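Long-range contacts in putative carbohydrate-active enzyme (Uncultured organism, PDB 5WH8), which probably hydrolyses O-glycosidic bonds as the family 5 glycoside hydrolase (cellulase) module of a longer, probably secreted, multi-modular protein: residues Asp57-Asp61 with Leu307-Tyr313; Leu51-Val55 with Lys99-Tyr103. One frame throughout, in Å; residues are numbered along the deposited sequence.

Interaction 1 (Asp57-Asp61 with Leu307-Tyr313); sequences DWNID and LSQPKSY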
loop_
_atom_site.group_PDB
_atom_site.type_symbol
_atom_site.label_atom_id
_atom_site.label_comp_id
_atom_site.label_asym_id
_atom_site.label_seq_id
_atom_site.Cartn_x
_atom_site.Cartn_y
_atom_site.Cartn_z
ATOM N N ASP A 57 -12.763 9.775 -11.009
ATOM C CA ASP A 57 -13.829 8.831 -11.361
ATOM C C ASP A 57 -13.984 7.639 -10.407
ATOM O O ASP A 57 -15.100 7.198 -10.157
ATOM C CB ASP A 57 -13.610 8.274 -12.780
ATOM C CG ASP A 57 -13.419 9.363 -13.833
ATOM O OD1 ASP A 57 -14.042 10.445 -13.718
ATOM O OD2 ASP A 57 -12.662 9.122 -14.789
ATOM N N TRP A 58 -12.891 7.076 -9.896
ATOM C CA TRP A 58 -13.021 5.956 -8.959
ATOM C C TRP A 58 -13.022 6.433 -7.495
ATOM O O TRP A 58 -13.278 5.631 -6.612
ATOM C CB TRP A 58 -11.902 4.910 -9.122
ATOM C CG TRP A 58 -11.712 4.209 -10.448
ATOM C CD1 TRP A 58 -11.827 4.730 -11.715
ATOM C CD2 TRP A 58 -11.324 2.844 -10.611
ATOM N NE1 TRP A 58 -11.520 3.765 -12.646
ATOM C CE2 TRP A 58 -11.215 2.597 -11.992
ATOM C CE3 TRP A 58 -11.049 1.804 -9.716
ATOM C CZ2 TRP A 58 -10.843 1.361 -12.501
ATOM C CZ3 TRP A 58 -10.682 0.587 -10.212
ATOM C CH2 TRP A 58 -10.578 0.360 -11.598
ATOM N N ASN A 59 -12.684 7.699 -7.242
ATOM C CA ASN A 59 -12.728 8.269 -5.892
ATOM C C ASN A 59 -11.706 7.642 -4.931
ATOM O O ASN A 59 -11.975 7.511 -3.735
ATOM C CB ASN A 59 -14.139 8.135 -5.304
ATOM C CG ASN A 59 -15.209 8.637 -6.253
ATOM O OD1 ASN A 59 -16.047 7.872 -6.743
ATOM N ND2 ASN A 59 -15.174 9.929 -6.531
ATOM N N ILE A 60 -10.522 7.271 -5.426
ATOM C CA ILE A 60 -9.531 6.672 -4.530
ATOM C C ILE A 60 -8.937 7.723 -3.597
ATOM O O ILE A 60 -8.891 8.912 -3.936
ATOM C CB ILE A 60 -8.355 5.959 -5.269
ATOM C CG1 ILE A 60 -7.434 6.916 -6.051
ATOM C CG2 ILE A 60 -8.889 4.829 -6.165
ATOM C CD1 ILE A 60 -6.129 6.268 -6.512
ATOM N N ASP A 61 -8.490 7.265 -2.433
ATOM C CA ASP A 61 -7.830 8.112 -1.438
ATOM C C ASP A 61 -6.316 7.955 -1.456
ATOM O O ASP A 61 -5.597 8.793 -0.895
ATOM C CB ASP A 61 -8.287 7.764 -0.034
ATOM C CG ASP A 61 -9.778 7.923 0.175
ATOM O OD1 ASP A 61 -10.344 8.977 -0.206
ATOM O OD2 ASP A 61 -10.369 6.972 0.738
ATOM N N LEU A 307 -15.492 1.849 -3.469
ATOM C CA LEU A 307 -14.827 3.148 -3.407
ATOM C C LEU A 307 -15.783 4.337 -3.503
ATOM O O LEU A 307 -15.433 5.448 -3.077
ATOM C CB LEU A 307 -13.796 3.245 -4.530
ATOM C CG LEU A 307 -12.552 2.380 -4.412
ATOM C CD1 LEU A 307 -11.805 2.273 -5.744
ATOM C CD2 LEU A 307 -11.595 2.909 -3.328
ATOM N N SER A 308 -16.973 4.121 -4.058
ATOM C CA SER A 308 -17.926 5.199 -4.284
ATOM C C SER A 308 -18.741 5.523 -3.043
ATOM O O SER A 308 -19.530 6.458 -3.052
ATOM C CB SER A 308 -18.870 4.849 -5.436
ATOM O OG SER A 308 -19.909 3.977 -5.002
ATOM N N GLN A 309 -18.562 4.750 -1.974
ATOM C CA GLN A 309 -19.280 5.014 -0.721
ATOM C C GLN A 309 -18.791 6.324 -0.096
ATOM O O GLN A 309 -17.719 6.833 -0.438
ATOM C CB GLN A 309 -19.092 3.859 0.269
ATOM C CG GLN A 309 -19.560 2.497 -0.247
ATOM C CD GLN A 309 -20.968 2.505 -0.824
ATOM O OE1 GLN A 309 -21.916 2.973 -0.201
ATOM N NE2 GLN A 309 -21.105 1.967 -2.029
ATOM N N PRO A 310 -19.591 6.895 0.813
ATOM C CA PRO A 310 -19.134 8.097 1.525
ATOM C C PRO A 310 -17.747 7.915 2.146
ATOM O O PRO A 310 -17.422 6.828 2.632
ATOM C CB PRO A 310 -20.195 8.285 2.609
ATOM C CG PRO A 310 -21.419 7.664 2.033
ATOM C CD PRO A 310 -20.955 6.503 1.212
ATOM N N LYS A 311 -16.946 8.972 2.109
ATOM C CA LYS A 311 -15.608 8.941 2.700
ATOM C C LYS A 311 -15.644 8.521 4.153
ATOM O O LYS A 311 -16.511 8.948 4.931
ATOM C CB LYS A 311 -14.929 10.302 2.592
ATOM C CG LYS A 311 -14.668 10.814 1.191
ATOM C CD LYS A 311 -13.782 9.862 0.385
ATOM C CE LYS A 311 -13.337 10.487 -0.914
ATOM N NZ LYS A 311 -12.584 9.543 -1.771
ATOM N N SER A 312 -14.665 7.703 4.519
ATOM C CA SER A 312 -14.527 7.192 5.873
ATOM C C SER A 312 -13.537 8.061 6.672
ATOM O O SER A 312 -12.600 7.583 7.332
ATOM C CB SER A 312 -14.082 5.737 5.841
ATOM O OG SER A 312 -14.319 5.114 7.077
ATOM N N TYR A 313 -13.776 9.362 6.587
ATOM C CA TYR A 313 -13.066 10.349 7.378
ATOM C C TYR A 313 -13.881 11.622 7.390
ATOM O O TYR A 313 -14.801 11.800 6.582
ATOM C CB TYR A 313 -11.657 10.610 6.833
ATOM C CG TYR A 313 -11.513 10.822 5.337
ATOM C CD1 TYR A 313 -11.774 12.056 4.740
ATOM C CD2 TYR A 313 -11.067 9.792 4.530
ATOM C CE1 TYR A 313 -11.594 12.252 3.370
ATOM C CE2 TYR A 313 -10.897 9.969 3.169
ATOM C CZ TYR A 313 -11.156 11.185 2.590
ATOM O OH TYR A 313 -10.976 11.365 1.218
HETATM O O HOH W 1 -12.349 6.717 2.861
#
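A mixed polar and apolar contact joins two loops: Asp57-Asp61, between helix 48-56 and strand 62-68, and Leu307-Tyr313, the tail that follows helix 298-307. Asp61 OD1 forms a salt bridge with Lys311 NZ (2.8 Å) and accepts a hydrogen bond from Tyr313 OH (2.9 Å), while Asp61 OD2 accepts from a water (2.9 Å) that in turn accepts from Ser312 N (3.0 Å); OD2 also accepts a hydrogen bond from Arg32 N, on strand 32-36. The long side chain of Lys311 brings NZ within 2.9 Å of Asn59 O. At the other end Leu307 CD1 packs against Ile60 CG2 (3.9 Å) and the edge of the Trp58 ring (CE3, 4.1 Å), whose NE1 bonds to Trp293 O. Asn59, with positive phi, turns the chain away from its helix, and its backbone passes 6.1 Å (CA to CA) from Leu307. The C-terminal tail thus packs against the alpha-to-beta loop at the N-terminal end of the strands, the end of a TIM barrel opposite its catalytic face.

Interaction 2 (Leu51-Val55 with Lys99-Tyr103); sequences LTALV and KLGIY
Leu51-Val55 are helical, with Val55 N bonded to Leu51 O at 3.0 Å, whereas Lys99-Tyr103 leaves a helix and enters a strand. Lys99 and Leu100 finish helix 83-100; Gly101, at a positive phi that favours glycine (phi/psi 67/39), ends it in a Schellman motif, and Ile102 is extended at -118/156. The backbones come nearest at Thr52 and Leu100, 7.0 Å between CA atoms. No hydrogen bond crosses; the contact is apolar and made mainly by side chains. Leu100 (chi1 m, chi2 t) sets CD1 3.6 Å from Leu51 C, 3.8 Å from Leu51 CB and 3.9 Å from Val55 CG2, spanning one helical turn; Leu100 CD2 is 3.6 Å from Thr52 OG1, which is hydrogen-bonded to Glu48 O. Val55 (chi1 t) also places CG2 3.6 Å from Ile102 CG2. Ile102 CD1 and Leu51 CD1 are 4.4 Å apart (chi1/chi2 p/t and m/m). Such packing of one outer helix on the end of the next, and on the turn into strand 103-109, is characteristic of a beta/alpha barrel. Leu51 and Ile102 both rest on Phe63 of strand 62-68, Leu51 also on Met93 and Ile96 of helix 83-100, and Ile102 on Pro7 of helix 7-11.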
loop_
_atom_site.group_PDB
_atom_site.type_symbol
_atom_site.label_atom_id
_atom_site.label_comp_id
_atom_site.label_asym_id
_atom_site.label_seq_id
_atom_site.Cartn_x
_atom_site.Cartn_y
_atom_site.Cartn_z
ATOM N N LEU A 51 -3.990 8.057 -13.349
ATOM C CA LEU A 51 -4.206 8.395 -11.949
ATOM C C LEU A 51 -5.250 9.510 -11.778
ATOM O O LEU A 51 -6.006 9.505 -10.820
ATOM C CB LEU A 51 -2.890 8.796 -11.290
ATOM C CG LEU A 51 -2.036 7.663 -10.703
ATOM C CD1 LEU A 51 -2.698 7.101 -9.488
ATOM C CD2 LEU A 51 -1.759 6.573 -11.701
ATOM N N THR A 52 -5.343 10.435 -12.732
ATOM C CA THR A 52 -6.404 11.440 -12.694
ATOM C C THR A 52 -7.787 10.761 -12.754
ATOM O O THR A 52 -8.688 11.130 -12.004
ATOM C CB THR A 52 -6.244 12.492 -13.845
ATOM O OG1 THR A 52 -5.078 13.274 -13.625
ATOM C CG2 THR A 52 -7.419 13.442 -13.878
ATOM N N ALA A 53 -7.941 9.749 -13.609
ATOM C CA ALA A 53 -9.198 8.996 -13.672
ATOM C C ALA A 53 -9.459 8.255 -12.362
ATOM O O ALA A 53 -10.593 8.215 -11.884
ATOM C CB ALA A 53 -9.187 7.997 -14.860
ATOM N N LEU A 54 -8.424 7.649 -11.779
ATOM C CA LEU A 54 -8.610 6.965 -10.508
ATOM C C LEU A 54 -9.133 7.917 -9.428
ATOM O O LEU A 54 -9.988 7.553 -8.608
ATOM C CB LEU A 54 -7.306 6.314 -10.056
ATOM C CG LEU A 54 -7.023 4.952 -10.706
ATOM C CD1 LEU A 54 -5.587 4.567 -10.456
ATOM C CD2 LEU A 54 -7.961 3.911 -10.138
ATOM N N VAL A 55 -8.595 9.127 -9.385
ATOM C CA VAL A 55 -9.006 10.087 -8.357
ATOM C C VAL A 55 -10.379 10.677 -8.646
ATOM O O VAL A 55 -11.269 10.649 -7.777
ATOM C CB VAL A 55 -7.947 11.199 -8.227
ATOM C CG1 VAL A 55 -8.392 12.277 -7.239
ATOM C CG2 VAL A 55 -6.620 10.603 -7.771
ATOM N N LYS A 99 0.046 16.210 -6.844
ATOM C CA LYS A 99 -0.727 17.154 -7.652
ATOM C C LYS A 99 -2.224 16.871 -7.589
ATOM O O LYS A 99 -3.036 17.797 -7.713
ATOM C CB LYS A 99 -0.253 17.123 -9.108
ATOM C CG LYS A 99 1.089 17.821 -9.326
ATOM C CD LYS A 99 1.556 17.693 -10.775
ATOM C CE LYS A 99 2.695 18.660 -11.097
ATOM N NZ LYS A 99 3.714 18.723 -10.010
ATOM N N LEU A 100 -2.581 15.595 -7.391
ATOM C CA LEU A 100 -3.974 15.160 -7.275
ATOM C C LEU A 100 -4.485 15.128 -5.836
ATOM O O LEU A 100 -5.669 14.914 -5.625
ATOM C CB LEU A 100 -4.140 13.760 -7.898
ATOM C CG LEU A 100 -3.918 13.705 -9.413
ATOM C CD1 LEU A 100 -3.781 12.250 -9.885
ATOM C CD2 LEU A 100 -5.060 14.394 -10.170
ATOM N N GLY A 101 -3.610 15.357 -4.859
ATOM C CA GLY A 101 -3.995 15.337 -3.457
ATOM C C GLY A 101 -4.409 13.969 -2.944
ATOM O O GLY A 101 -5.361 13.875 -2.166
ATOM N N ILE A 102 -3.722 12.910 -3.374
ATOM C CA ILE A 102 -3.923 11.588 -2.765
ATOM C C ILE A 102 -2.659 11.055 -2.116
ATOM O O ILE A 102 -1.529 11.438 -2.475
ATOM C CB ILE A 102 -4.428 10.522 -3.770
ATOM C CG1 ILE A 102 -3.500 10.369 -4.975
ATOM C CG2 ILE A 102 -5.881 10.867 -4.208
ATOM C CD1 ILE A 102 -3.794 9.089 -5.776
ATOM N N TYR A 103 -2.858 10.163 -1.165
ATOM C CA TYR A 103 -1.746 9.540 -0.455
ATOM C C TYR A 103 -1.038 8.541 -1.393
ATOM O O TYR A 103 -1.628 8.007 -2.345
ATOM C CB TYR A 103 -2.250 8.888 0.863
ATOM C CG TYR A 103 -2.745 9.942 1.824
ATOM C CD1 TYR A 103 -1.848 10.633 2.639
ATOM C CD2 TYR A 103 -4.082 10.334 1.838
ATOM C CE1 TYR A 103 -2.274 11.648 3.457
ATOM C CE2 TYR A 103 -4.516 11.339 2.670
ATOM C CZ TYR A 103 -3.605 11.990 3.471
ATOM O OH TYR A 103 -4.067 13.013 4.267
#

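How the interactions relate
After the N-terminal hairpin and the first barrel strand, 32-36, the chain runs through helix 48-56, which supplies Leu51-Val55, and immediately on into Asp57-Asp61. Interaction 2 then closes a short loop through strand 62-68 and helix 83-100, joining two consecutive beta/alpha units. Interaction 1 closes only after all the remaining barrel strands, 62-68 to 268-273, when the tail beyond helix 298-307 returns to the loop that links the first and second units. Because their segments alternate, the two closures cross. They touch: Ile60 N sits 3.2 Å from Leu54 O and Asp61 O 3.1 Å from Tyr103 N, both probable hydrogen bonds, the latter at the starts of the adjacent parallel strands 62-68 and 103-109. The loop Asp57-Asp61 therefore connects the C-terminal tail with the helix layer and the barrel wall.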